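Local coordinates for protein histidine acid phosphatase (Bifidobacterium longum subsp. infantis, PDB 6RXD) that probably removes phosphate groups from inositol polyphosphates such as phytate, as a histidine acid phosphatase of the multiple inositol polyphosphate phosphatase type, at residues 493-497 against 509-515. Residues are numbered along the deposited sequence; the frame is centred on the assembly and turned at random.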
loop_
_atom_site.group_PDB
_atom_site.type_symbol
_atom_site.label_atom_id
_atom_site.label_comp_id
_atom_site.label_asym_id
_atom_site.label_seq_id
_atom_site.Cartn_x
_atom_site.Cartn_y
_atom_site.Cartn_z
ATOM N N TYR A 493 8.574 -16.238 -18.654
ATOM C CA TYR A 493 7.356 -16.798 -19.244
ATOM C C TYR A 493 7.040 -16.123 -20.568
ATOM O O TYR A 493 7.157 -14.896 -20.691
ATOM C CB TYR A 493 6.173 -16.542 -18.315
ATOM C CG TYR A 493 6.278 -17.222 -16.980
ATOM C CD1 TYR A 493 5.544 -18.365 -16.717
ATOM C CD2 TYR A 493 7.121 -16.729 -15.984
ATOM C CE1 TYR A 493 5.625 -18.998 -15.484
ATOM C CE2 TYR A 493 7.209 -17.362 -14.737
ATOM C CZ TYR A 493 6.459 -18.490 -14.503
ATOM O OH TYR A 493 6.530 -19.118 -13.282
ATOM N N LYS A 494 6.586 -16.910 -21.540
ATOM C CA LYS A 494 6.148 -16.346 -22.816
ATOM C C LYS A 494 4.952 -15.422 -22.622
ATOM O O LYS A 494 4.072 -15.688 -21.787
ATOM C CB LYS A 494 5.744 -17.449 -23.784
ATOM C CG LYS A 494 6.898 -18.182 -24.442
ATOM C CD LYS A 494 6.359 -19.028 -25.598
ATOM C CE LYS A 494 7.476 -19.840 -26.264
ATOM N NZ LYS A 494 6.948 -20.738 -27.352
ATOM N N LEU A 495 4.918 -14.348 -23.405
ATOM C CA LEU A 495 3.788 -13.423 -23.371
ATOM C C LEU A 495 2.484 -14.138 -23.724
ATOM O O LEU A 495 1.438 -13.873 -23.127
ATOM C CB LEU A 495 4.034 -12.256 -24.328
ATOM C CG LEU A 495 2.929 -11.199 -24.420
ATOM C CD1 LEU A 495 2.741 -10.490 -23.098
ATOM C CD2 LEU A 495 3.270 -10.202 -25.517
ATOM N N THR A 496 2.551 -15.044 -24.691
ATOM C CA THR A 496 1.371 -15.822 -25.072
ATOM C C THR A 496 0.859 -16.629 -23.878
ATOM O O THR A 496 -0.351 -16.740 -23.658
ATOM C CB THR A 496 1.682 -16.778 -26.229
ATOM O OG1 THR A 496 2.878 -17.509 -25.925
ATOM C CG2 THR A 496 1.891 -16.010 -27.534
ATOM N N GLU A 497 1.789 -17.190 -23.110
ATOM C CA GLU A 497 1.429 -18.007 -21.959
ATOM C C GLU A 497 0.754 -17.158 -20.894
ATOM O O GLU A 497 -0.257 -17.574 -20.319
ATOM C CB GLU A 497 2.659 -18.735 -21.391
ATOM C CG GLU A 497 2.414 -19.422 -20.040
ATOM C CD GLU A 497 1.543 -20.661 -20.128
ATOM O OE1 GLU A 497 1.092 -21.017 -21.236
ATOM O OE2 GLU A 497 1.305 -21.294 -19.073
ATOM N N LEU A 509 -0.672 -22.980 -21.882
ATOM C CA LEU A 509 -0.484 -23.435 -23.255
ATOM C C LEU A 509 0.355 -24.707 -23.280
ATOM O O LEU A 509 0.536 -25.310 -24.339
ATOM C CB LEU A 509 0.171 -22.354 -24.120
ATOM C CG LEU A 509 -0.610 -21.047 -24.223
ATOM C CD1 LEU A 509 0.131 -20.023 -25.086
ATOM C CD2 LEU A 509 -2.017 -21.297 -24.759
ATOM N N GLY A 510 0.869 -25.119 -22.123
ATOM C CA GLY A 510 1.591 -26.380 -22.028
ATOM C C GLY A 510 2.903 -26.382 -22.791
ATOM O O GLY A 510 3.749 -25.525 -22.565
ATOM N N GLN A 511 3.081 -27.353 -23.685
ATOM C CA GLN A 511 4.305 -27.435 -24.474
ATOM C C GLN A 511 4.547 -26.175 -25.307
ATOM O O GLN A 511 5.694 -25.792 -25.550
ATOM C CB GLN A 511 4.282 -28.673 -25.378
ATOM C CG GLN A 511 5.634 -29.001 -25.987
ATOM C CD GLN A 511 6.709 -29.238 -24.934
ATOM O OE1 GLN A 511 6.451 -29.835 -23.886
ATOM N NE2 GLN A 511 7.918 -28.761 -25.205
ATOM N N ASP A 512 3.473 -25.514 -25.735
ATOM C CA ASP A 512 3.627 -24.295 -26.523
ATOM C C ASP A 512 4.145 -23.104 -25.707
ATOM O O ASP A 512 4.487 -22.070 -26.273
ATOM C CB ASP A 512 2.321 -23.927 -27.226
ATOM C CG ASP A 512 2.009 -24.846 -28.392
ATOM O OD1 ASP A 512 2.892 -25.644 -28.780
ATOM O OD2 ASP A 512 0.881 -24.758 -28.924
ATOM N N ALA A 513 4.200 -23.261 -24.387
ATOM C CA ALA A 513 4.770 -22.230 -23.518
ATOM C C ALA A 513 6.298 -22.302 -23.508
ATOM O O ALA A 513 6.961 -21.359 -23.093
ATOM C CB ALA A 513 4.221 -22.377 -22.091
ATOM N N ARG A 514 6.862 -23.428 -23.947
ATOM C CA ARG A 514 8.312 -23.615 -23.869
ATOM C C ARG A 514 9.010 -22.970 -25.062
ATOM O O ARG A 514 8.480 -22.977 -26.169
ATOM C CB ARG A 514 8.657 -25.109 -23.835
ATOM C CG ARG A 514 7.967 -25.877 -22.716
ATOM C CD ARG A 514 8.360 -25.371 -21.337
ATOM N NE ARG A 514 8.250 -26.442 -20.341
ATOM C CZ ARG A 514 8.460 -26.297 -19.036
ATOM N NH1 ARG A 514 8.759 -25.108 -18.528
ATOM N NH2 ARG A 514 8.355 -27.348 -18.230
ATOM N N ILE A 515 10.194 -22.405 -24.841
ATOM C CA ILE A 515 10.987 -21.905 -25.964
ATOM C C ILE A 515 11.784 -23.037 -26.615
ATOM O O ILE A 515 11.924 -24.122 -26.042
ATOM C CB ILE A 515 11.958 -20.776 -25.569
ATOM C CG1 ILE A 515 12.944 -21.243 -24.500
ATOM C CG2 ILE A 515 11.204 -19.518 -25.129
ATOM C CD1 ILE A 515 13.912 -20.157 -24.071
ATOM O OXT ILE A 515 12.305 -22.889 -27.724
HETATM O O HOH W 1 6.360 -19.641 -20.989
HETATM O O HOH W 2 3.117 -19.620 -27.431
#
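Glu497 accepts a hydrogen bond at OE1 from the backbone N of Leu509, 2.7 Å away and nearly straight at 166°. Its other oxygen, OE2, bonds to Thr508 OG1 and to the backbone N of Thr484, so this buried carboxylate links helix 495-501 to residues 508-509 and to Thr484. Lys494 reaches across with chi2 to chi4 all trans. Its NZ donates to two backbone carbonyls, Asp512 O and Arg514 O, each 3.0 Å from NZ. Asp512 lies in the short 3-10 segment 511-513 and Arg514 just after it. The backbone bonds within 509-515 end on Leu509 O, Gly510 O and Gln511 O, so these two carbonyls can accept from Lys494. Two waters add to the link. Water 1 joins Lys494 N to Ala513 O, at 2.8 Å from each. Water 2 lies 2.6 Å from Thr496 OG1 and donates to Asp512 O at 3.0 Å. The contact fastens the C-terminal tail to the start of helix 495-501, for which Lys494 is the N-cap residue. Strand 493-494 pairs antiparallel with strand 467-472 of the large mixed sheet of the histidine phosphatase (branch 2) fold. Apolar contacts are few. Leu509 CD1 packs 3.8 Å from Thr496 CB, and Ile515 CG2 touches Lys494 CE at 3.9 Å. The Ala513 CB methyl lies against the carboxylate oxygen Glu497 OE1 at 3.5 Å. Arg514 forms a salt bridge with Asp488 and a hydrogen bond to Pro485 O.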